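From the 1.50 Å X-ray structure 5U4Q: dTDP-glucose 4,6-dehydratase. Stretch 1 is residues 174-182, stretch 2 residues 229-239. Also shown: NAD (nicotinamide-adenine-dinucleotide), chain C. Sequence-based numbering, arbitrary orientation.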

# COMPACT_ATOMS: atom_id res chain seq x y z
N ILE A 174 -2.64 -14.73 -12.03
CA ILE A 174 -2.52 -15.45 -10.77
C ILE A 174 -3.82 -15.23 -10.00
O ILE A 174 -4.14 -14.08 -9.69
CB ILE A 174 -1.37 -14.88 -9.92
CG1 ILE A 174 -0.06 -14.91 -10.72
CG2 ILE A 174 -1.23 -15.68 -8.62
CD1 ILE A 174 1.01 -13.96 -10.20
N PRO A 175 -4.56 -16.29 -9.66
CA PRO A 175 -5.78 -16.06 -8.91
C PRO A 175 -5.48 -15.67 -7.47
O PRO A 175 -4.67 -16.32 -6.84
CB PRO A 175 -6.50 -17.40 -9.01
CG PRO A 175 -5.89 -18.07 -10.23
CD PRO A 175 -4.46 -17.70 -10.08
N THR A 176 -6.08 -14.59 -7.01
CA THR A 176 -5.81 -14.11 -5.65
C THR A 176 -7.09 -13.90 -4.89
O THR A 176 -8.09 -13.37 -5.44
CB THR A 176 -4.97 -12.82 -5.63
OG1 THR A 176 -5.69 -11.72 -6.23
CG2 THR A 176 -3.63 -13.01 -6.33
N THR A 177 -7.08 -14.32 -3.62
CA THR A 177 -8.18 -14.08 -2.70
C THR A 177 -7.63 -13.47 -1.40
O THR A 177 -6.86 -14.12 -0.67
CB THR A 177 -8.97 -15.37 -2.36
OG1 THR A 177 -9.41 -16.00 -3.55
CG2 THR A 177 -10.17 -15.02 -1.48
N GLY A 178 -8.03 -12.23 -1.10
CA GLY A 178 -7.69 -11.59 0.15
C GLY A 178 -8.80 -11.75 1.17
O GLY A 178 -9.98 -11.71 0.83
N LEU A 179 -8.42 -11.93 2.42
CA LEU A 179 -9.39 -12.14 3.50
C LEU A 179 -9.21 -11.07 4.57
O LEU A 179 -8.15 -10.98 5.19
CB LEU A 179 -9.19 -13.51 4.12
CG LEU A 179 -9.41 -14.69 3.19
CD1 LEU A 179 -9.04 -15.99 3.89
CD2 LEU A 179 -10.84 -14.76 2.69
N ARG A 180 -10.21 -10.21 4.74
CA ARG A 180 -10.20 -9.14 5.71
C ARG A 180 -10.64 -9.70 7.05
O ARG A 180 -11.83 -9.86 7.32
CB ARG A 180 -11.10 -7.95 5.30
CG ARG A 180 -10.56 -7.20 4.10
CD ARG A 180 -11.52 -6.12 3.62
NE ARG A 180 -11.00 -5.47 2.41
CZ ARG A 180 -11.70 -4.61 1.68
NH1 ARG A 180 -12.93 -4.30 2.03
NH2 ARG A 180 -11.17 -4.06 0.60
N PHE A 181 -9.64 -10.04 7.87
CA PHE A 181 -9.85 -10.59 9.20
C PHE A 181 -10.24 -9.48 10.18
O PHE A 181 -9.80 -8.34 10.07
CB PHE A 181 -8.58 -11.25 9.71
CG PHE A 181 -8.24 -12.57 9.03
CD1 PHE A 181 -8.86 -13.75 9.42
CD2 PHE A 181 -7.32 -12.62 8.01
CE1 PHE A 181 -8.54 -14.96 8.80
CE2 PHE A 181 -6.99 -13.82 7.40
CZ PHE A 181 -7.60 -15.00 7.78
N PHE A 182 -11.07 -9.85 11.16
CA PHE A 182 -11.48 -8.96 12.24
C PHE A 182 -10.67 -9.38 13.48
O PHE A 182 -9.49 -9.07 13.55
CB PHE A 182 -13.02 -9.00 12.34
CG PHE A 182 -13.68 -8.20 11.24
CD1 PHE A 182 -13.63 -8.63 9.92
CD2 PHE A 182 -14.28 -6.97 11.54
CE1 PHE A 182 -14.19 -7.86 8.91
CE2 PHE A 182 -14.84 -6.20 10.54
CZ PHE A 182 -14.79 -6.63 9.22
N ALA A 229 -13.29 -22.04 7.10
CA ALA A 229 -13.53 -21.10 5.99
C ALA A 229 -12.32 -20.96 5.07
O ALA A 229 -12.44 -20.97 3.84
CB ALA A 229 -13.90 -19.75 6.54
N VAL A 230 -11.16 -20.79 5.67
CA VAL A 230 -9.95 -20.60 4.87
C VAL A 230 -9.65 -21.82 4.04
O VAL A 230 -9.27 -21.70 2.88
CB VAL A 230 -8.76 -20.23 5.78
CG1 VAL A 230 -7.44 -20.20 5.01
CG2 VAL A 230 -9.01 -18.90 6.45
N VAL A 231 -9.78 -23.01 4.62
CA VAL A 231 -9.46 -24.22 3.86
C VAL A 231 -10.46 -24.39 2.70
O VAL A 231 -10.05 -24.79 1.58
CB VAL A 231 -9.29 -25.46 4.78
CG1 VAL A 231 -9.15 -26.73 3.96
CG2 VAL A 231 -8.09 -25.26 5.70
N ARG A 232 -11.73 -24.03 2.90
CA ARG A 232 -12.74 -24.05 1.79
C ARG A 232 -12.37 -23.00 0.72
O ARG A 232 -12.41 -23.30 -0.48
CB ARG A 232 -14.16 -23.81 2.28
CG ARG A 232 -14.70 -24.94 3.14
CD ARG A 232 -16.13 -24.76 3.53
NE ARG A 232 -16.55 -25.85 4.42
CZ ARG A 232 -17.78 -26.35 4.49
NH1 ARG A 232 -18.76 -25.90 3.71
NH2 ARG A 232 -18.03 -27.34 5.35
N VAL A 233 -11.99 -21.79 1.14
CA VAL A 233 -11.62 -20.73 0.20
C VAL A 233 -10.43 -21.11 -0.65
O VAL A 233 -10.39 -20.77 -1.84
CB VAL A 233 -11.35 -19.38 0.91
CG1 VAL A 233 -10.67 -18.37 -0.02
CG2 VAL A 233 -12.64 -18.81 1.44
N LEU A 234 -9.45 -21.80 -0.07
CA LEU A 234 -8.25 -22.21 -0.80
C LEU A 234 -8.64 -23.03 -2.03
O LEU A 234 -7.92 -22.98 -3.05
CB LEU A 234 -7.26 -22.99 0.12
CG LEU A 234 -6.25 -22.13 0.90
CD1 LEU A 234 -5.71 -22.85 2.14
CD2 LEU A 234 -5.09 -21.70 0.01
N ASP A 235 -9.76 -23.74 -1.96
CA ASP A 235 -10.25 -24.60 -3.07
C ASP A 235 -11.16 -23.89 -4.06
O ASP A 235 -11.54 -24.50 -5.06
CB ASP A 235 -11.02 -25.83 -2.55
CG ASP A 235 -10.16 -26.88 -1.93
OD1 ASP A 235 -8.93 -26.90 -2.11
OD2 ASP A 235 -10.77 -27.75 -1.26
N VAL A 236 -11.51 -22.62 -3.82
CA VAL A 236 -12.36 -21.88 -4.73
C VAL A 236 -11.45 -20.89 -5.44
O VAL A 236 -11.05 -19.88 -4.87
CB VAL A 236 -13.52 -21.16 -4.01
CG1 VAL A 236 -14.35 -20.38 -5.02
CG2 VAL A 236 -14.42 -22.17 -3.28
N ILE A 237 -11.11 -21.21 -6.68
CA ILE A 237 -10.15 -20.42 -7.46
C ILE A 237 -10.84 -19.32 -8.28
O ILE A 237 -11.67 -19.62 -9.14
CB ILE A 237 -9.32 -21.34 -8.36
CG1 ILE A 237 -8.57 -22.37 -7.48
CG2 ILE A 237 -8.34 -20.51 -9.20
CD1 ILE A 237 -7.68 -23.32 -8.23
N PRO A 238 -10.53 -18.04 -8.01
CA PRO A 238 -11.19 -16.97 -8.77
C PRO A 238 -10.89 -17.05 -10.25
O PRO A 238 -9.82 -17.47 -10.62
CB PRO A 238 -10.57 -15.69 -8.18
CG PRO A 238 -10.20 -16.09 -6.80
CD PRO A 238 -9.67 -17.47 -6.95
N GLN A 239 -11.89 -16.69 -11.05
CA GLN A 239 -11.81 -16.75 -12.50
C GLN A 239 -11.94 -15.36 -13.08
O GLN A 239 -12.56 -14.51 -12.50
CB GLN A 239 -12.96 -17.61 -13.02
CG GLN A 239 -12.92 -19.03 -12.49
CD GLN A 239 -11.67 -19.76 -12.91
OE1 GLN A 239 -11.28 -19.73 -14.09
NE2 GLN A 239 -11.01 -20.41 -11.97
PA NAD C . 0.99 -14.09 14.61
O1A NAD C . 0.69 -15.10 15.65
O2A NAD C . 1.89 -12.91 14.92
O5B NAD C . 1.56 -14.89 13.33
C5B NAD C . 2.28 -14.29 12.26
C4B NAD C . 3.59 -15.03 12.10
O4B NAD C . 4.28 -14.33 11.04
C3B NAD C . 4.47 -14.99 13.34
O3B NAD C . 4.77 -16.28 13.90
C2B NAD C . 5.71 -14.23 12.86
O2B NAD C . 6.94 -14.73 13.43
C1B NAD C . 5.66 -14.34 11.34
N9A NAD C . 6.34 -13.23 10.65
C8A NAD C . 6.16 -11.91 10.86
N7A NAD C . 6.97 -11.20 10.07
C5A NAD C . 7.65 -12.07 9.31
C6A NAD C . 8.72 -11.96 8.29
N6A NAD C . 9.18 -10.79 7.88
N1A NAD C . 9.17 -13.11 7.79
C2A NAD C . 8.74 -14.32 8.18
N3A NAD C . 7.80 -14.49 9.13
C4A NAD C . 7.24 -13.39 9.71
O3 NAD C . -0.35 -13.41 14.04
PN NAD C . -1.69 -14.11 13.48
O1N NAD C . -1.55 -15.56 13.30
O2N NAD C . -2.80 -13.48 14.32
O5D NAD C . -1.75 -13.39 12.06
C5D NAD C . -1.79 -14.05 10.80
C4D NAD C . -2.22 -13.01 9.78
O4D NAD C . -3.61 -12.67 9.99
C3D NAD C . -1.47 -11.69 9.75
O3D NAD C . -1.30 -11.31 8.39
C2D NAD C . -2.41 -10.70 10.40
O2D NAD C . -2.25 -9.35 9.91
C1D NAD C . -3.77 -11.25 10.04
N1N NAD C . -4.80 -10.92 11.05
C2N NAD C . -4.95 -11.60 12.21
C3N NAD C . -5.94 -11.26 13.14
C7N NAD C . -6.17 -11.97 14.48
O7N NAD C . -7.18 -11.71 15.15
N7N NAD C . -5.30 -12.86 14.99
C4N NAD C . -6.76 -10.18 12.87
C5N NAD C . -6.60 -9.49 11.68
C6N NAD C . -5.59 -9.85 10.78
O HOH W 1 -11.76 -17.46 -3.65

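The strand that begins at Thr 176 and the helix that runs into Val 233 pack nearly antiparallel, their axes 163° apart and 10.6 Å away at closest approach. No direct hydrogen bond joins them; the contact rests on shape. Alternation along the strand turns Thr 177 and Leu 179 toward the helix, whereas the side chain of Thr 176 points away, and Gly 178 adds none.

Val 230 and Val 233, one helical turn apart, meet this face. Leu 179 CD1 lies 3.9 Å from Val 230 CG2, and the same methyl approaches the ring edge of Phe 181, 4.4 Å from its CZ. Further along, Thr 177 CG2 packs 3.7 Å from Val 233 CG1, so the threonine offers its methyl to the helix. Its hydroxyl lies beside the ring of Pro 238, with OG1 3.3 Å from CG, and reaches the backbone through a water that lies 2.8 Å from both Thr 177 OG1 and Val 236 O and donates to the carbonyl.

Beyond the helix the chains draw closer, the CA atoms of Pro 175 and Pro 238 being 5.5 Å apart. The Pro 175 ring fits against Ile 237 and Pro 238, with CG 3.6 Å from Ile 237 CG2 and CB 3.8 Å from Pro 238 CD.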